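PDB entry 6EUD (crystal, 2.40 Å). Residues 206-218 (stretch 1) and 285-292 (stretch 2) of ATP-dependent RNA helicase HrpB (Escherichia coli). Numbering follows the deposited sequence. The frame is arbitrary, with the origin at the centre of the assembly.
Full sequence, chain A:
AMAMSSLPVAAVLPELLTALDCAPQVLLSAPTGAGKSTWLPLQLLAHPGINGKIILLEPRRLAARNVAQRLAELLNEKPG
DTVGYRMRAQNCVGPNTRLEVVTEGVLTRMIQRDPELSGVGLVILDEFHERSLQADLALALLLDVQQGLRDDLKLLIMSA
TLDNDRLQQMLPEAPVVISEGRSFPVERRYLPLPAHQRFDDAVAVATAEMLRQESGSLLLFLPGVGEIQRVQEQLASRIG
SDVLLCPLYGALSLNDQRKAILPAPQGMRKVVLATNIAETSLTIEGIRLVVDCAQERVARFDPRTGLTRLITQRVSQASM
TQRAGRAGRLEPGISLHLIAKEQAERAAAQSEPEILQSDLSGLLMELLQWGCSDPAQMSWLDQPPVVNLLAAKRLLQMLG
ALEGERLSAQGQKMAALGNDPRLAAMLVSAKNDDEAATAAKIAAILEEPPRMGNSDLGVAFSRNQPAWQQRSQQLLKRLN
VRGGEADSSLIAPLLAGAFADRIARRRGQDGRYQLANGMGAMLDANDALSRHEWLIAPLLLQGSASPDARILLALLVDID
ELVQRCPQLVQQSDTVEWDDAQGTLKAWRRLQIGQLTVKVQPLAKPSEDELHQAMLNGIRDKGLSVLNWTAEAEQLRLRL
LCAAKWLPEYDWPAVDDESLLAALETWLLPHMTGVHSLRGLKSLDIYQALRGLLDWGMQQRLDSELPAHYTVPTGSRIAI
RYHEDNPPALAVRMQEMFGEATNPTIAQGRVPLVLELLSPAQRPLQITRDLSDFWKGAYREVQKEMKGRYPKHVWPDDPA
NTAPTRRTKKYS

Stretch 1 (206-218) ATAEMLRQESGSL
Stretch 2, residues 285-292: EGIRLVVD

A helix that runs back over a sheet and then feeds a strand into it is a recurring solution in α/β proteins, and the helicase HrpB offers a compact example. Residues 206-213 form the end of a helix whose axis lies 9.7 Å from that of the strand of stretch 2, which runs through Leu289 to Asp292, at 163° between their N-to-C directions, so the two run nearly antiparallel. Glu214 leaves helical geometry (phi/psi -124/152), and Ser215 (-92/145) and Gly216 (118/176) reverse the chain, so that Leu218 (-131/135) enters the sheet parallel to Leu289 (-121/131), their CA atoms 4.4 Å apart.

Backbone bonding converges on one carbonyl. Ser217 O accepts from Leu289 N at 3.1 Å and from Arg288 N at 3.2 Å; Arg288, at phi/psi -133/-2, departs from extended geometry, which brings both amides to the same oxygen. One residue on, Leu218 CA lies 3.1 Å from Leu289 O in a CA-H...O contact. The backbone of Ser217 sets its CB 3.3 Å from Gly286 O, a close contact and not a hydrogen bond; chi1 at m (-74°) directs OG, which is bonded elsewhere in the structure. Within the helix, i to i+4 bonds persist to its end, Glu214 N donating to Met210 O at 2.9 Å.

The apolar packing unites helix and strands. Leu218 (t, t) and Leu289 (m, t) occupy the same sheet face, with Leu218 CG 3.9 Å from Leu289 CB. Val291 (t) points toward the helix: its CG2 lies 3.8 Å from Leu218 CD1 and 4.0 Å from Met210 SD, while its CG1 is 3.9 Å from Thr207 OG1. Met210 (chi1 t, chi2 131°, chi3 t) reaches Leu289 as well, CE to CD2 at 4.1 Å, and Glu214 CB approaches Leu289 CD2 at 3.9 Å. Such contacts exclude water from a surface that the flexible methionine can follow closely.

Polar bonding secures the turn. Arg288 (p, t, m, chi4 -99°) extends along it, and its NH1 donates to Ser215 O at 2.8 Å, the oxygen sitting at the guanidinium edge near its plane, as a directed N-H bond requires. A water accepts from Arg288 NH1 at 2.9 Å and from Ser215 N at 3.0 Å, and donates to Glu214 OE1 at 2.6 Å, linking the arginine to the turn a second time. Glycine suits position 216 on two counts: its backbone angles would jam a CB against the preceding carbonyl, and an ideal CB would stand 2.5 Å from Arg288 CG. On the helix, Arg212 NH2 and Glu209 OE2 form a salt bridge at 3.0 Å.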

ATOM      1  N   ALA A 206      -3.272 -10.299  34.661  1.00 31.89           N
ATOM      2  CA  ALA A 206      -4.610 -10.653  34.202  1.00 28.90           C
ATOM      3  C   ALA A 206      -4.748 -12.167  34.084  1.00 27.02           C
ATOM      4  O   ALA A 206      -5.764 -12.727  34.486  1.00 30.24           O
ATOM      5  CB  ALA A 206      -4.923  -9.977  32.865  1.00 26.85           C
ATOM      6  N   THR A 207      -3.708 -12.821  33.565  1.00 27.42           N
ATOM      7  CA  THR A 207      -3.716 -14.266  33.322  1.00 29.55           C
ATOM      8  C   THR A 207      -3.705 -15.073  34.634  1.00 36.18           C
ATOM      9  O   THR A 207      -4.438 -16.062  34.769  1.00 36.95           O
ATOM     10  CB  THR A 207      -2.515 -14.674  32.437  1.00 27.63           C
ATOM     11  OG1 THR A 207      -2.600 -13.986  31.183  1.00 26.82           O
ATOM     12  CG2 THR A 207      -2.482 -16.165  32.166  1.00 27.69           C
ATOM     13  N   ALA A 208      -2.895 -14.646  35.602  1.00 35.62           N
ATOM     14  CA  ALA A 208      -2.836 -15.330  36.891  1.00 36.78           C
ATOM     15  C   ALA A 208      -4.162 -15.203  37.611  1.00 40.42           C
ATOM     16  O   ALA A 208      -4.565 -16.109  38.345  1.00 44.20           O
ATOM     17  CB  ALA A 208      -1.701 -14.771  37.760  1.00 38.62           C
ATOM     18  N   GLU A 209      -4.845 -14.084  37.398  1.00 36.74           N
ATOM     19  CA  GLU A 209      -6.132 -13.878  38.025  1.00 34.07           C
ATOM     20  C   GLU A 209      -7.206 -14.766  37.390  1.00 33.65           C
ATOM     21  O   GLU A 209      -8.093 -15.258  38.080  1.00 39.82           O
ATOM     22  CB  GLU A 209      -6.525 -12.406  37.948  1.00 38.01           C
ATOM     23  CG  GLU A 209      -7.912 -12.081  38.527  1.00 46.29           C
ATOM     24  CD  GLU A 209      -8.020 -12.341  40.041  1.00 56.89           C
ATOM     25  OE1 GLU A 209      -6.981 -12.572  40.708  1.00 58.40           O
ATOM     26  OE2 GLU A 209      -9.154 -12.305  40.567  1.00 63.88           O
ATOM     27  N   MET A 210      -7.139 -14.973  36.081  1.00 31.13           N
ATOM     28  CA  MET A 210      -8.050 -15.910  35.440  1.00 34.83           C
ATOM     29  C   MET A 210      -7.859 -17.354  35.938  1.00 37.53           C
ATOM     30  O   MET A 210      -8.826 -18.090  36.152  1.00 34.18           O
ATOM     31  CB  MET A 210      -7.885 -15.852  33.931  1.00 38.92           C
ATOM     32  CG  MET A 210      -9.049 -16.505  33.200  1.00 45.56           C
ATOM     33  SD  MET A 210      -9.673 -15.481  31.918  1.00 91.99           S
ATOM     34  CE  MET A 210     -10.875 -16.573  31.269  1.00 46.39           C
ATOM     35  N   LEU A 211      -6.603 -17.731  36.135  1.00 34.98           N
ATOM     36  CA  LEU A 211      -6.251 -19.042  36.645  1.00 38.13           C
ATOM     37  C   LEU A 211      -6.786 -19.222  38.054  1.00 39.03           C
ATOM     38  O   LEU A 211      -7.131 -20.321  38.467  1.00 38.37           O
ATOM     39  CB  LEU A 211      -4.729 -19.227  36.631  1.00 37.26           C
ATOM     40  CG  LEU A 211      -4.089 -19.261  35.240  1.00 38.45           C
ATOM     41  CD1 LEU A 211      -2.567 -19.308  35.328  1.00 42.62           C
ATOM     42  CD2 LEU A 211      -4.614 -20.442  34.465  1.00 36.92           C
ATOM     43  N   ARG A 212      -6.847 -18.128  38.796  1.00 41.09           N
ATOM     44  CA  ARG A 212      -7.267 -18.187  40.185  1.00 39.62           C
ATOM     45  C   ARG A 212      -8.776 -18.339  40.301  1.00 34.65           C
ATOM     46  O   ARG A 212      -9.262 -18.997  41.199  1.00 39.09           O
ATOM     47  CB  ARG A 212      -6.812 -16.939  40.933  1.00 43.45           C
ATOM     48  CG  ARG A 212      -6.985 -17.016  42.458  1.00 48.05           C
ATOM     49  CD  ARG A 212      -6.756 -15.659  43.129  1.00 48.42           C
ATOM     50  NE  ARG A 212      -7.815 -14.707  42.797  1.00 52.90           N
ATOM     51  CZ  ARG A 212      -8.999 -14.656  43.407  1.00 62.21           C
ATOM     52  NH1 ARG A 212      -9.286 -15.502  44.396  1.00 66.40           N
ATOM     53  NH2 ARG A 212      -9.906 -13.758  43.035  1.00 65.44           N
ATOM     54  N   GLN A 213      -9.518 -17.719  39.397  1.00 34.69           N
ATOM     55  CA  GLN A 213     -10.963 -17.725  39.513  1.00 41.54           C
ATOM     56  C   GLN A 213     -11.607 -18.848  38.720  1.00 39.65           C
ATOM     57  O   GLN A 213     -12.719 -19.270  39.027  1.00 45.92           O
ATOM     58  CB  GLN A 213     -11.543 -16.383  39.061  1.00 45.33           C
ATOM     59  CG  GLN A 213     -11.216 -15.231  39.982  1.00 56.03           C
ATOM     60  CD  GLN A 213     -12.016 -13.992  39.639  1.00 66.86           C
ATOM     61  OE1 GLN A 213     -13.104 -14.080  39.069  1.00 74.18           O
ATOM     62  NE2 GLN A 213     -11.475 -12.826  39.974  1.00 71.66           N
ATOM     63  N   GLU A 214     -10.917 -19.327  37.697  1.00 33.24           N
ATOM     64  CA  GLU A 214     -11.556 -20.220  36.747  1.00 36.28           C
ATOM     65  C   GLU A 214     -10.789 -21.525  36.646  1.00 35.65           C
ATOM     66  O   GLU A 214      -9.588 -21.595  36.894  1.00 36.46           O
ATOM     67  CB  GLU A 214     -11.687 -19.578  35.355  1.00 35.76           C
ATOM     68  CG  GLU A 214     -12.255 -18.164  35.319  1.00 40.00           C
ATOM     69  CD  GLU A 214     -13.680 -18.075  35.805  1.00 47.37           C
ATOM     70  OE1 GLU A 214     -14.374 -19.117  35.853  1.00 46.87           O
ATOM     71  OE2 GLU A 214     -14.105 -16.946  36.131  1.00 50.58           O
ATOM     72  N   SER A 215     -11.525 -22.565  36.300  1.00 35.28           N
ATOM     73  CA  SER A 215     -10.987 -23.904  36.159  1.00 36.84           C
ATOM     74  C   SER A 215     -10.544 -24.152  34.718  1.00 35.29           C
ATOM     75  O   SER A 215     -11.161 -23.643  33.785  1.00 32.14           O
ATOM     76  CB  SER A 215     -12.045 -24.927  36.591  1.00 38.53           C
ATOM     77  OG  SER A 215     -11.747 -26.205  36.070  1.00 45.70           O
ATOM     78  N   GLY A 216      -9.464 -24.911  34.536  1.00 37.83           N
ATOM     79  CA  GLY A 216      -9.091 -25.379  33.207  1.00 36.86           C
ATOM     80  C   GLY A 216      -7.753 -24.914  32.686  1.00 35.62           C
ATOM     81  O   GLY A 216      -7.060 -24.135  33.337  1.00 35.77           O
ATOM     82  N   SER A 217      -7.377 -25.415  31.516  1.00 34.16           N
ATOM     83  CA  SER A 217      -6.164 -24.953  30.859  1.00 30.87           C
ATOM     84  C   SER A 217      -6.489 -23.738  30.023  1.00 30.96           C
ATOM     85  O   SER A 217      -7.640 -23.529  29.614  1.00 29.86           O
ATOM     86  CB  SER A 217      -5.528 -26.043  29.998  1.00 33.70           C
ATOM     87  OG  SER A 217      -4.912 -27.018  30.819  1.00 37.00           O
ATOM     88  N   LEU A 218      -5.451 -22.951  29.766  1.00 31.51           N
ATOM     89  CA  LEU A 218      -5.611 -21.601  29.291  1.00 29.81           C
ATOM     90  C   LEU A 218      -4.717 -21.353  28.090  1.00 33.28           C
ATOM     91  O   LEU A 218      -3.533 -21.705  28.112  1.00 34.44           O
ATOM     92  CB  LEU A 218      -5.287 -20.614  30.422  1.00 29.82           C
ATOM     93  CG  LEU A 218      -5.529 -19.112  30.245  1.00 24.75           C
ATOM     94  CD1 LEU A 218      -5.736 -18.428  31.622  1.00 28.04           C
ATOM     95  CD2 LEU A 218      -4.352 -18.495  29.521  1.00 24.45           C
ATOM     96  N   GLU A 285      -5.161 -28.606  22.408  1.00 50.37           N
ATOM     97  CA  GLU A 285      -6.165 -29.384  23.110  1.00 52.16           C
ATOM     98  C   GLU A 285      -6.225 -29.089  24.611  1.00 46.99           C
ATOM     99  O   GLU A 285      -5.292 -28.542  25.182  1.00 51.18           O
ATOM    100  CB  GLU A 285      -5.906 -30.866  22.882  1.00 61.41           C
ATOM    101  CG  GLU A 285      -5.804 -31.225  21.425  1.00 70.86           C
ATOM    102  CD  GLU A 285      -5.197 -32.584  21.230  1.00 82.75           C
ATOM    103  OE1 GLU A 285      -4.779 -32.880  20.094  1.00 87.68           O
ATOM    104  OE2 GLU A 285      -5.137 -33.355  22.215  1.00 87.66           O
ATOM    105  N   GLY A 286      -7.348 -29.445  25.226  1.00 39.52           N
ATOM    106  CA  GLY A 286      -7.558 -29.336  26.661  1.00 35.33           C
ATOM    107  C   GLY A 286      -7.870 -27.924  27.125  1.00 38.96           C
ATOM    108  O   GLY A 286      -7.822 -27.638  28.323  1.00 43.18           O
ATOM    109  N   ILE A 287      -8.186 -27.038  26.183  1.00 37.29           N
ATOM    110  CA  ILE A 287      -8.364 -25.616  26.486  1.00 34.36           C
ATOM    111  C   ILE A 287      -9.822 -25.271  26.722  1.00 35.38           C
ATOM    112  O   ILE A 287     -10.671 -25.655  25.921  1.00 39.22           O
ATOM    113  CB  ILE A 287      -7.803 -24.727  25.338  1.00 27.70           C
ATOM    114  CG1 ILE A 287      -6.330 -25.068  25.078  1.00 33.32           C
ATOM    115  CG2 ILE A 287      -7.961 -23.247  25.671  1.00 26.66           C
ATOM    116  CD1 ILE A 287      -5.374 -24.710  26.255  1.00 27.76           C
ATOM    117  N   ARG A 288     -10.116 -24.557  27.813  1.00 27.65           N
ATOM    118  CA  ARG A 288     -11.454 -23.955  28.002  1.00 32.13           C
ATOM    119  C   ARG A 288     -11.367 -22.478  28.453  1.00 31.58           C
ATOM    120  O   ARG A 288     -12.378 -21.814  28.608  1.00 36.00           O
ATOM    121  CB  ARG A 288     -12.294 -24.775  29.000  1.00 27.92           C
ATOM    122  CG  ARG A 288     -11.947 -24.560  30.442  1.00 29.87           C
ATOM    123  CD  ARG A 288     -12.984 -25.190  31.382  1.00 31.89           C
ATOM    124  NE  ARG A 288     -14.275 -24.498  31.345  1.00 34.21           N
ATOM    125  CZ  ARG A 288     -14.685 -23.601  32.242  1.00 33.02           C
ATOM    126  NH1 ARG A 288     -13.910 -23.266  33.262  1.00 30.45           N
ATOM    127  NH2 ARG A 288     -15.880 -23.042  32.121  1.00 33.41           N
ATOM    128  N   LEU A 289     -10.149 -21.973  28.640  1.00 29.43           N
ATOM    129  CA  LEU A 289      -9.902 -20.555  28.941  1.00 27.06           C
ATOM    130  C   LEU A 289      -9.005 -19.924  27.873  1.00 29.80           C
ATOM    131  O   LEU A 289      -7.961 -20.475  27.531  1.00 32.15           O
ATOM    132  CB  LEU A 289      -9.236 -20.395  30.308  1.00 25.22           C
ATOM    133  CG  LEU A 289      -9.927 -21.096  31.486  1.00 28.92           C
ATOM    134  CD1 LEU A 289      -9.124 -20.904  32.758  1.00 25.84           C
ATOM    135  CD2 LEU A 289     -11.348 -20.590  31.655  1.00 25.48           C
ATOM    136  N   VAL A 290      -9.407 -18.771  27.351  1.00 25.50           N
ATOM    137  CA  VAL A 290      -8.549 -18.001  26.478  1.00 23.82           C
ATOM    138  C   VAL A 290      -8.264 -16.602  27.076  1.00 30.58           C
ATOM    139  O   VAL A 290      -9.136 -15.941  27.664  1.00 26.10           O
ATOM    140  CB  VAL A 290      -9.171 -17.890  25.065  1.00 27.55           C
ATOM    141  CG1 VAL A 290      -8.588 -16.728  24.272  1.00 23.32           C
ATOM    142  CG2 VAL A 290      -9.016 -19.225  24.300  1.00 24.94           C
ATOM    143  N   VAL A 291      -7.019 -16.165  26.949  1.00 30.06           N
ATOM    144  CA  VAL A 291      -6.698 -14.782  27.224  1.00 26.72           C
ATOM    145  C   VAL A 291      -6.126 -14.203  25.953  1.00 27.47           C
ATOM    146  O   VAL A 291      -5.126 -14.673  25.428  1.00 30.69           O
ATOM    147  CB  VAL A 291      -5.712 -14.603  28.415  1.00 27.07           C
ATOM    148  CG1 VAL A 291      -5.360 -13.123  28.591  1.00 25.40           C
ATOM    149  CG2 VAL A 291      -6.314 -15.180  29.709  1.00 23.08           C
ATOM    150  N   ASP A 292      -6.791 -13.167  25.467  1.00 27.53           N
ATOM    151  CA  ASP A 292      -6.494 -12.557  24.187  1.00 28.31           C
ATOM    152  C   ASP A 292      -6.013 -11.108  24.382  1.00 31.66           C
ATOM    153  O   ASP A 292      -6.795 -10.216  24.801  1.00 29.51           O
ATOM    154  CB  ASP A 292      -7.741 -12.616  23.286  1.00 26.84           C
ATOM    155  CG  ASP A 292      -7.584 -11.805  22.010  1.00 31.32           C
ATOM    156  OD1 ASP A 292      -6.449 -11.707  21.487  1.00 35.88           O
ATOM    157  OD2 ASP A 292      -8.599 -11.260  21.530  1.00 28.91           O
TER
HETATM  158  O   HOH W   1     -14.321 -21.659  35.641  1.00 34.96           O